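Local coordinates for major pilin backbone protein T-antigen, T13 (Streptococcus pyogenes, PDB 6BBT), which forms the backbone subunit of the pilus of this bacterium, a trypsin-resistant surface protein that serves as the T antigen of Lancefield serotyping, at residues M17-N22 against D71-K76; T61-S66 against S80-E85; L180-S185 against V205-E210; I197-T202 against D217-M222. All coordinates share one frame; numbering follows the deposited sequence.

In the fold
From the N terminus, strand 10-17 runs into the loop holding 17-22, which contact 1 ties to 71-76, closing the long excursion 23-70. Contact 2 sets 61-66 beside 80-85 and closes the short connection 67-79, so contacts 1 and 2 cross along the chain; they touch lightly where Asp71 approaches Ser66. Both belong to the first domain. The chain then passes along strand 148-166 to the second domain, where contact 3 (180-185 with 205-210) closes 186-204 and contact 4 (197-202 with 217-222) closes 203-216; these also cross, both using strand 201-206. Contacts 2 and 4 lie farthest apart, their centres about 47 Å from each other.

Contact 1 of 4, residues M17-N22 against D71-K76; sequences MIYTDN and DKESAK
Two loops of the Spy0128-like isopeptide-containing domain meet here: 17-22 at the end of strand 10-17, and residues 71-76, which lead into strand 77-83. Two lysine ammonium groups and two backbone N-H groups hold the loops together. Lys76, its chain extended beyond CG, lies along the 17-19 backbone and donates from NZ to Tyr19 O at 3.2 Å, above the carbonyl plane. The same NZ makes a salt bridge to Glu73 OE2 (2.6 Å) and donates to water 1, which also accepts from Tyr19 N. The Lys76 charge probably eases the approach of Glu73 OE1 to Tyr19 O, two acceptors 2.9 Å apart. Farther along, Lys72 is bent at chi2 (-68°), so that CD rests 3.3 Å from Tyr19 OH and NZ donates to Asn22 O in the carbonyl plane at 2.7 Å.

Behind this shell lies the Tyr19 ring. With CG anti to the backbone N (chi1 -171°), it passes obliquely by the Lys72-Glu73 peptide; its hydroxyl is hydrogen-bonded to Ile24 O, and Phe154 and Met26 touch it. Asn22 OD1, in plane at the ring edge, accepts from Glu73 N at 3.2 Å. At the strand end, Met17 N donates to Lys76 O over 3.0 Å.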
# COMPACT_ATOMS: atom_id res chain seq x y z
N MET A 17 -7.10 -4.18 -4.80
CA MET A 17 -6.58 -2.95 -4.22
C MET A 17 -7.47 -1.83 -4.74
O MET A 17 -7.69 -1.73 -5.94
CB MET A 17 -5.14 -2.70 -4.66
CG MET A 17 -4.53 -1.44 -4.06
SD MET A 17 -4.15 -1.67 -2.32
CE MET A 17 -2.38 -1.99 -2.38
N ILE A 18 -7.99 -1.00 -3.84
CA ILE A 18 -8.78 0.17 -4.22
C ILE A 18 -7.79 1.11 -4.93
O ILE A 18 -6.79 1.53 -4.34
CB ILE A 18 -9.42 0.87 -3.00
CG1 ILE A 18 -10.40 -0.07 -2.27
CG2 ILE A 18 -10.10 2.19 -3.40
CD1 ILE A 18 -11.50 -0.66 -3.14
N TYR A 19 -8.06 1.38 -6.20
CA TYR A 19 -7.19 2.18 -7.04
C TYR A 19 -7.99 2.81 -8.17
O TYR A 19 -8.47 2.11 -9.05
CB TYR A 19 -6.09 1.31 -7.62
CG TYR A 19 -5.00 2.07 -8.32
CD1 TYR A 19 -3.86 2.53 -7.62
CD2 TYR A 19 -5.09 2.35 -9.68
CE1 TYR A 19 -2.86 3.25 -8.29
CE2 TYR A 19 -4.10 3.04 -10.34
CZ TYR A 19 -2.99 3.49 -9.66
OH TYR A 19 -2.04 4.19 -10.38
N THR A 20 -8.09 4.13 -8.15
CA THR A 20 -8.96 4.85 -9.09
C THR A 20 -8.27 5.95 -9.88
O THR A 20 -8.92 6.61 -10.70
CB THR A 20 -10.16 5.45 -8.35
OG1 THR A 20 -9.71 6.38 -7.37
CG2 THR A 20 -10.99 4.34 -7.67
N ASP A 21 -6.96 6.13 -9.70
CA ASP A 21 -6.27 7.29 -10.30
C ASP A 21 -4.85 6.89 -10.72
O ASP A 21 -3.98 6.71 -9.86
CB ASP A 21 -6.27 8.45 -9.31
CG ASP A 21 -5.55 9.69 -9.81
OD1 ASP A 21 -5.05 9.72 -10.96
OD2 ASP A 21 -5.49 10.65 -9.03
N ASN A 22 -4.62 6.80 -12.03
CA ASN A 22 -3.32 6.40 -12.55
C ASN A 22 -2.17 7.34 -12.27
O ASN A 22 -1.03 6.93 -12.43
CB ASN A 22 -3.40 6.11 -14.05
CG ASN A 22 -4.23 4.90 -14.37
OD1 ASN A 22 -4.56 4.09 -13.50
ND2 ASN A 22 -4.57 4.77 -15.63
N ASP A 71 1.80 -1.18 -11.68
CA ASP A 71 0.40 -1.59 -11.67
C ASP A 71 -0.52 -0.38 -11.63
O ASP A 71 -0.40 0.49 -10.76
CB ASP A 71 0.10 -2.55 -10.51
CG ASP A 71 0.76 -3.92 -10.69
OD1 ASP A 71 1.02 -4.32 -11.85
OD2 ASP A 71 1.05 -4.59 -9.69
N LYS A 72 -1.40 -0.30 -12.63
CA LYS A 72 -2.34 0.79 -12.77
C LYS A 72 -3.76 0.19 -12.65
O LYS A 72 -3.92 -0.96 -12.18
CB LYS A 72 -2.13 1.52 -14.11
CG LYS A 72 -0.77 2.21 -14.29
CD LYS A 72 -0.67 3.40 -13.33
CE LYS A 72 0.70 4.03 -13.28
NZ LYS A 72 0.83 4.94 -12.09
N GLU A 73 -4.77 0.98 -13.04
CA GLU A 73 -6.19 0.63 -12.97
C GLU A 73 -6.48 -0.78 -13.41
O GLU A 73 -7.25 -1.50 -12.79
CB GLU A 73 -7.01 1.57 -13.88
CG GLU A 73 -8.50 1.25 -13.93
CD GLU A 73 -9.15 1.50 -12.61
OE1 GLU A 73 -8.75 2.48 -11.95
OE2 GLU A 73 -10.07 0.73 -12.24
N SER A 74 -5.86 -1.15 -14.51
CA SER A 74 -6.02 -2.46 -15.12
C SER A 74 -5.29 -3.61 -14.43
O SER A 74 -5.43 -4.75 -14.87
CB SER A 74 -5.50 -2.35 -16.54
OG SER A 74 -4.24 -1.71 -16.53
N ALA A 75 -4.51 -3.36 -13.38
CA ALA A 75 -3.79 -4.44 -12.71
C ALA A 75 -4.03 -4.42 -11.19
O ALA A 75 -3.23 -4.95 -10.42
CB ALA A 75 -2.31 -4.36 -13.03
N LYS A 76 -5.12 -3.81 -10.77
CA LYS A 76 -5.38 -3.61 -9.35
C LYS A 76 -5.91 -4.88 -8.67
O LYS A 76 -5.85 -4.96 -7.47
CB LYS A 76 -6.31 -2.43 -9.09
CG LYS A 76 -7.71 -2.57 -9.67
CD LYS A 76 -8.48 -1.28 -9.48
CE LYS A 76 -9.90 -1.40 -10.01
NZ LYS A 76 -10.62 -0.11 -9.81
O HOH W 1 -10.98 0.55 -6.94
O HOH W 2 -4.79 1.51 -16.28

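Contact 2 of 4, residues T61-S66 against S80-E85; sequences TKAIVS and SNFNFE
Ala63 and Phe82 make the tight part of this contact. The Ala63 methyl sits over one face of the Phe82 ring, CB lying 4.1 Å from the ring centroid and 20° off the normal, a CH-pi contact displaced toward the rim. Phe82 reaches it because CG stands anti to the carbonyl carbon (chi1 -69°), which sends CE1 and CZ across to the other strand; CE1 comes within 3.7 Å of Thr61 O, and Lys62 N lies at the ring edge, in plane. From the other end the methyl is met by Ser80, whose OG is 3.5 Å from Ala63 CB, while Val65 CG1 rests on Ser80 CB at 4.0 Å.

The contact lies across the edge of the beta sandwich. The N-to-C directions of 62-66 and 80-83 are 167° apart, but the axes of these short segments come no closer than 6.5 Å, and no direct hydrogen bond joins them. Each belongs to a different sheet: Ala63 and Val65 pair with Phe33 and Phe31 of strand 29-37, Ser80 and Phe82 with Ile13 and Leu11 of strand 10-17. Phe82 also packs on Ile35, Leu11 and Ile13, which buries it between the sheets.

The looser side is wet. Lys62, Ile64 and Asn81 point away from the opposing strand and are exposed. Water 3 donates to both Lys62 O and Asn81 O, each at 3.0 Å, and water 4 accepts from Ile64 N and touches Ser80 OG weakly.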
# COMPACT_ATOMS: atom_id res chain seq x y z
N THR A 61 0.52 -23.41 3.55
CA THR A 61 -0.43 -22.63 4.34
C THR A 61 -0.39 -21.11 4.08
O THR A 61 -1.10 -20.36 4.75
CB THR A 61 -0.22 -22.90 5.85
OG1 THR A 61 1.12 -22.58 6.21
CG2 THR A 61 -0.51 -24.37 6.18
N LYS A 62 0.44 -20.68 3.12
CA LYS A 62 0.58 -19.27 2.71
C LYS A 62 0.34 -19.16 1.21
O LYS A 62 0.83 -19.98 0.43
CB LYS A 62 1.99 -18.74 3.00
CG LYS A 62 2.50 -18.95 4.42
CD LYS A 62 1.73 -18.13 5.43
CE LYS A 62 2.50 -18.08 6.74
NZ LYS A 62 1.77 -17.38 7.83
N ALA A 63 -0.44 -18.15 0.81
CA ALA A 63 -0.57 -17.73 -0.58
C ALA A 63 -0.26 -16.21 -0.65
O ALA A 63 -0.54 -15.47 0.30
CB ALA A 63 -1.97 -18.02 -1.07
N ILE A 64 0.35 -15.78 -1.75
CA ILE A 64 0.79 -14.38 -1.85
C ILE A 64 0.41 -13.78 -3.20
O ILE A 64 0.32 -14.48 -4.20
CB ILE A 64 2.32 -14.22 -1.63
CG1 ILE A 64 3.12 -14.85 -2.78
CG2 ILE A 64 2.75 -14.85 -0.30
CD1 ILE A 64 4.62 -14.62 -2.66
N VAL A 65 0.15 -12.47 -3.20
CA VAL A 65 0.02 -11.71 -4.45
C VAL A 65 0.96 -10.52 -4.28
O VAL A 65 1.24 -10.10 -3.15
CB VAL A 65 -1.42 -11.20 -4.77
CG1 VAL A 65 -2.39 -12.35 -5.04
CG2 VAL A 65 -1.96 -10.28 -3.68
N SER A 66 1.42 -9.99 -5.41
CA SER A 66 2.43 -8.94 -5.43
C SER A 66 1.92 -7.79 -6.25
O SER A 66 1.35 -8.02 -7.32
CB SER A 66 3.71 -9.46 -6.07
OG SER A 66 4.21 -10.51 -5.28
N SER A 80 -4.73 -15.57 -6.34
CA SER A 80 -3.88 -16.68 -5.94
C SER A 80 -4.79 -17.84 -5.56
O SER A 80 -6.00 -17.81 -5.83
CB SER A 80 -2.99 -16.26 -4.75
OG SER A 80 -1.98 -17.23 -4.53
N ASN A 81 -4.23 -18.87 -4.94
CA ASN A 81 -5.05 -19.96 -4.45
C ASN A 81 -4.37 -20.75 -3.35
O ASN A 81 -3.18 -20.59 -3.11
CB ASN A 81 -5.47 -20.89 -5.61
CG ASN A 81 -4.29 -21.63 -6.20
OD1 ASN A 81 -3.84 -22.64 -5.67
ND2 ASN A 81 -3.79 -21.13 -7.31
N PHE A 82 -5.15 -21.57 -2.66
CA PHE A 82 -4.62 -22.63 -1.83
C PHE A 82 -4.94 -23.93 -2.52
O PHE A 82 -5.99 -24.07 -3.16
CB PHE A 82 -5.25 -22.60 -0.47
CG PHE A 82 -4.87 -21.42 0.35
CD1 PHE A 82 -3.65 -21.39 1.01
CD2 PHE A 82 -5.73 -20.34 0.48
CE1 PHE A 82 -3.30 -20.31 1.80
CE2 PHE A 82 -5.40 -19.26 1.27
CZ PHE A 82 -4.18 -19.24 1.92
N ASN A 83 -4.04 -24.89 -2.39
CA ASN A 83 -4.19 -26.15 -3.07
C ASN A 83 -4.31 -27.29 -2.07
O ASN A 83 -3.36 -27.57 -1.33
CB ASN A 83 -3.02 -26.36 -4.00
CG ASN A 83 -3.17 -27.60 -4.84
OD1 ASN A 83 -4.26 -28.16 -4.95
ND2 ASN A 83 -2.07 -28.04 -5.42
N PHE A 84 -5.48 -27.93 -2.05
CA PHE A 84 -5.74 -29.07 -1.16
C PHE A 84 -5.39 -30.43 -1.78
O PHE A 84 -5.32 -31.42 -1.05
CB PHE A 84 -7.19 -29.05 -0.68
CG PHE A 84 -7.54 -27.83 0.12
CD1 PHE A 84 -7.11 -27.72 1.44
CD2 PHE A 84 -8.26 -26.79 -0.44
CE1 PHE A 84 -7.40 -26.59 2.19
CE2 PHE A 84 -8.57 -25.66 0.30
CZ PHE A 84 -8.13 -25.56 1.62
N GLU A 85 -5.16 -30.47 -3.10
CA GLU A 85 -4.65 -31.67 -3.80
C GLU A 85 -3.48 -32.33 -3.09
O GLU A 85 -3.38 -33.56 -3.09
CB GLU A 85 -4.22 -31.30 -5.23
CG GLU A 85 -3.55 -32.40 -6.06
CD GLU A 85 -4.51 -33.47 -6.51
OE1 GLU A 85 -4.67 -33.65 -7.74
OE2 GLU A 85 -5.12 -34.14 -5.65
O HOH W 3 -0.77 -21.52 -1.58
O HOH W 4 1.24 -17.91 -3.72

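Contact 3 of 4, residues L180-S185 against V205-E210; sequences LILEAS and VVIGQE
Leu182 and Val205 cross at about a right angle, tip to tip: Leu182 CD1 meets Val205 CG1 at 4.0 Å. Leu182 holds CG anti to its carbonyl carbon (chi1 -54°), whereas Val205 carries CG1 anti to the backbone N, and the two ends come together in the buried part of the contact. Next along, Ile207 turns its CG2 branch to the other segment, 3.6 Å from Ala184 CA and close to Leu182 O. Ile181 is laid against backbone instead, its CD1 3.9 Å from Gln209 C.

The backbone of 205-210 folds in a type II beta turn from Val206 to Gln209, with Gly208 at positive phi (91°). Gly208 N donates to Leu182 O at 2.7 Å, nearly along the C=O axis but bent at the hydrogen (141°). Water 5 bridges the two backbones, accepting from Leu182 N and donating to Val206 O and to Gln209 O (2.6 Å).

In the DUF7601 domain this turn crosses between sheets, from strand 201-206, where Val205 pairs with Val194, to the four-stranded sheet, where Tyr211 of strand 211-215 pairs with Leu180. On its other side, strand 176-183 pairs with strand 231-236 through Ile181 and Lys233.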
# COMPACT_ATOMS: atom_id res chain seq x y z
N LEU A 180 14.86 19.68 -5.25
CA LEU A 180 14.15 18.66 -4.52
C LEU A 180 14.58 17.31 -5.05
O LEU A 180 14.71 17.12 -6.27
CB LEU A 180 12.66 18.85 -4.72
CG LEU A 180 11.70 17.84 -4.11
CD1 LEU A 180 11.62 17.97 -2.59
CD2 LEU A 180 10.34 18.03 -4.75
N ILE A 181 14.76 16.36 -4.14
CA ILE A 181 14.97 14.97 -4.52
C ILE A 181 14.04 14.12 -3.66
O ILE A 181 13.92 14.33 -2.45
CB ILE A 181 16.46 14.56 -4.43
CG1 ILE A 181 16.65 13.08 -4.75
CG2 ILE A 181 17.03 14.84 -3.06
CD1 ILE A 181 18.08 12.76 -5.16
N LEU A 182 13.31 13.23 -4.31
CA LEU A 182 12.52 12.23 -3.63
C LEU A 182 13.37 10.97 -3.67
O LEU A 182 13.71 10.50 -4.75
CB LEU A 182 11.20 12.02 -4.36
CG LEU A 182 10.32 13.23 -4.63
CD1 LEU A 182 9.05 12.75 -5.28
CD2 LEU A 182 9.99 14.01 -3.37
N GLU A 183 13.76 10.44 -2.52
CA GLU A 183 14.65 9.27 -2.51
C GLU A 183 13.80 8.04 -2.70
O GLU A 183 12.70 7.96 -2.16
CB GLU A 183 15.41 9.12 -1.19
CG GLU A 183 16.18 10.33 -0.72
CD GLU A 183 17.43 10.61 -1.51
OE1 GLU A 183 18.08 11.62 -1.17
OE2 GLU A 183 17.78 9.84 -2.44
N ALA A 184 14.30 7.08 -3.46
CA ALA A 184 13.64 5.80 -3.60
C ALA A 184 13.55 5.06 -2.24
O ALA A 184 14.40 5.23 -1.36
CB ALA A 184 14.35 4.95 -4.65
N SER A 185 12.46 4.31 -2.06
CA SER A 185 12.29 3.38 -0.94
C SER A 185 12.04 2.01 -1.53
O SER A 185 11.94 1.86 -2.75
CB SER A 185 11.10 3.81 -0.07
OG SER A 185 9.84 3.63 -0.74
N VAL A 205 7.91 14.69 -11.45
CA VAL A 205 9.15 14.55 -10.73
C VAL A 205 9.52 13.07 -10.76
O VAL A 205 8.71 12.23 -10.41
CB VAL A 205 9.00 15.02 -9.28
CG1 VAL A 205 10.30 14.84 -8.50
CG2 VAL A 205 8.56 16.48 -9.25
N VAL A 206 10.73 12.75 -11.21
CA VAL A 206 11.18 11.37 -11.23
C VAL A 206 11.87 11.07 -9.89
O VAL A 206 12.79 11.80 -9.48
CB VAL A 206 12.15 11.10 -12.40
CG1 VAL A 206 12.59 9.63 -12.40
CG2 VAL A 206 11.50 11.47 -13.72
N ILE A 207 11.44 10.00 -9.24
CA ILE A 207 12.03 9.56 -7.97
C ILE A 207 13.50 9.19 -8.18
O ILE A 207 13.84 8.53 -9.13
CB ILE A 207 11.28 8.35 -7.39
CG1 ILE A 207 9.91 8.80 -6.89
CG2 ILE A 207 12.07 7.71 -6.24
CD1 ILE A 207 8.98 7.68 -6.49
N GLY A 208 14.34 9.68 -7.28
CA GLY A 208 15.77 9.33 -7.22
C GLY A 208 16.70 10.21 -8.00
O GLY A 208 17.82 9.79 -8.29
N GLN A 209 16.24 11.40 -8.38
CA GLN A 209 17.11 12.38 -9.05
C GLN A 209 16.68 13.79 -8.70
O GLN A 209 15.53 14.03 -8.37
CB GLN A 209 17.10 12.20 -10.59
CG GLN A 209 15.77 12.53 -11.24
CD GLN A 209 15.64 12.07 -12.69
OE1 GLN A 209 15.80 10.89 -13.00
NE2 GLN A 209 15.35 13.01 -13.58
N GLU A 210 17.62 14.71 -8.79
CA GLU A 210 17.38 16.10 -8.47
C GLU A 210 16.36 16.71 -9.41
O GLU A 210 16.42 16.49 -10.62
CB GLU A 210 18.69 16.88 -8.55
CG GLU A 210 19.66 16.50 -7.44
CD GLU A 210 20.83 17.45 -7.32
OE1 GLU A 210 21.04 18.33 -8.19
OE2 GLU A 210 21.56 17.31 -6.33
O HOH W 5 13.41 13.20 -7.19

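Contact 4 of 4, residues I197-T202 against D217-M222; sequences IQDGQT and DHQSIM
This is a short antiparallel beta pairing at the surface of the second, DUF7601 domain, where the hairpin of strands 193-198 and 201-206 is joined to the start of strand 220-227. Ile197 and Met222 form a hydrogen-bonded pair. Ile197 N donates to Met222 O at 2.8 Å, nearly along the C=O axis and almost straight (168°), and Met222 N returns a longer bond of 3.2 Å to Ile197 O in the carbonyl plane. On the face of these two residues the side chains touch loosely at their tips, Ile197 CD1 to Met222 CE in the conformer given.

The other face carries Gln198 and Ile221, side by side and pointing the same way. Gln198 CG and Ile221 CG1 both stand anti to the backbone N (Ile221 chi1 -153°), so the extended Gln198 chain runs alongside Ile221, with Ile221 CD1 3.7 Å from Gln198 CB. Ile221 CG1 also comes within 3.3 Å of Ile197 O. Gln198 OE1 is held by a hydrogen bond to Tyr211 OH, and Phe213 packs on both residues. Ile221 also touches Ile161 and Ile196, and its backbone pairs with Ile161 of strand 148-166, setting strand 220-227 between that strand and the hairpin.

Beyond this pair the strands part. The hairpin closes in a type I' turn from Gln198 to Gln201, and water 6 spans the gap, accepting from Asp199 N at 2.8 Å and donating to Ser220 O at 2.8 Å.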
# COMPACT_ATOMS: atom_id res chain seq x y z
N ILE A 197 2.61 20.28 -9.19
CA ILE A 197 1.92 21.41 -9.82
C ILE A 197 2.79 22.62 -9.63
O ILE A 197 3.10 23.01 -8.51
CB ILE A 197 0.51 21.63 -9.27
CG1 ILE A 197 -0.31 20.36 -9.49
CG2 ILE A 197 -0.13 22.87 -9.95
CD1 ILE A 197 -1.62 20.31 -8.73
N GLN A 198 3.19 23.21 -10.75
CA GLN A 198 4.23 24.22 -10.77
C GLN A 198 3.82 25.29 -11.79
O GLN A 198 3.57 24.97 -12.95
CB GLN A 198 5.52 23.52 -11.18
CG GLN A 198 6.70 24.41 -11.51
CD GLN A 198 7.99 23.61 -11.76
OE1 GLN A 198 8.08 22.43 -11.40
NE2 GLN A 198 8.97 24.24 -12.35
N ASP A 199 3.74 26.53 -11.33
CA ASP A 199 3.18 27.65 -12.10
C ASP A 199 1.88 27.27 -12.84
O ASP A 199 1.73 27.54 -14.03
CB ASP A 199 4.23 28.18 -13.07
CG ASP A 199 3.81 29.53 -13.69
OD1 ASP A 199 3.28 30.40 -12.96
OD2 ASP A 199 3.99 29.70 -14.92
N GLY A 200 0.99 26.57 -12.15
CA GLY A 200 -0.28 26.12 -12.75
C GLY A 200 -0.25 24.80 -13.51
O GLY A 200 -1.31 24.21 -13.73
N GLN A 201 0.94 24.34 -13.92
CA GLN A 201 1.05 23.20 -14.81
C GLN A 201 1.38 21.95 -14.03
O GLN A 201 2.18 21.99 -13.09
CB GLN A 201 2.18 23.40 -15.83
CG GLN A 201 2.09 24.64 -16.70
CD GLN A 201 3.41 24.93 -17.39
OE1 GLN A 201 3.92 26.06 -17.35
NE2 GLN A 201 4.00 23.90 -18.00
N THR A 202 0.78 20.84 -14.44
CA THR A 202 1.04 19.54 -13.84
C THR A 202 2.26 18.95 -14.55
O THR A 202 2.26 18.81 -15.77
CB THR A 202 -0.19 18.63 -13.94
OG1 THR A 202 -1.22 19.13 -13.07
CG2 THR A 202 0.15 17.21 -13.51
N ASP A 217 8.96 35.50 -4.13
CA ASP A 217 8.14 35.79 -2.95
C ASP A 217 6.68 35.40 -3.19
O ASP A 217 6.11 35.73 -4.22
CB ASP A 217 8.23 37.27 -2.56
CG ASP A 217 7.60 37.60 -1.20
OD1 ASP A 217 7.62 36.77 -0.28
OD2 ASP A 217 7.10 38.72 -1.05
N HIS A 218 6.13 34.65 -2.24
CA HIS A 218 4.74 34.19 -2.24
C HIS A 218 4.35 33.15 -3.28
O HIS A 218 3.19 32.75 -3.34
CB HIS A 218 3.75 35.39 -2.18
CG HIS A 218 3.61 35.96 -0.81
ND1 HIS A 218 4.24 37.13 -0.41
CD2 HIS A 218 2.98 35.48 0.29
CE1 HIS A 218 3.97 37.36 0.86
NE2 HIS A 218 3.21 36.37 1.32
N GLN A 219 5.30 32.65 -4.06
CA GLN A 219 5.03 31.59 -5.03
C GLN A 219 5.19 30.25 -4.32
O GLN A 219 6.04 30.11 -3.44
CB GLN A 219 5.99 31.70 -6.21
CG GLN A 219 5.57 30.92 -7.44
CD GLN A 219 6.55 31.07 -8.59
OE1 GLN A 219 7.65 31.58 -8.41
NE2 GLN A 219 6.17 30.61 -9.77
N SER A 220 4.37 29.28 -4.70
CA SER A 220 4.44 27.93 -4.14
C SER A 220 4.43 26.86 -5.24
O SER A 220 4.07 27.11 -6.38
CB SER A 220 3.27 27.68 -3.20
OG SER A 220 2.03 27.82 -3.87
N ILE A 221 4.84 25.67 -4.85
CA ILE A 221 4.75 24.48 -5.68
C ILE A 221 4.07 23.42 -4.79
O ILE A 221 4.14 23.52 -3.56
CB ILE A 221 6.18 24.14 -6.17
CG1 ILE A 221 6.16 23.40 -7.48
CG2 ILE A 221 7.01 23.41 -5.11
CD1 ILE A 221 7.54 23.32 -8.11
N MET A 222 3.34 22.47 -5.37
CA MET A 222 2.71 21.41 -4.57
C MET A 222 2.76 20.06 -5.25
O MET A 222 2.52 19.94 -6.45
CB MET A 222 1.25 21.72 -4.21
CG MET A 222 0.66 20.72 -3.21
SD MET A 222 -1.13 20.78 -2.95
CE MET A 222 -1.64 21.43 -4.53
O HOH W 6 5.02 27.26 -8.98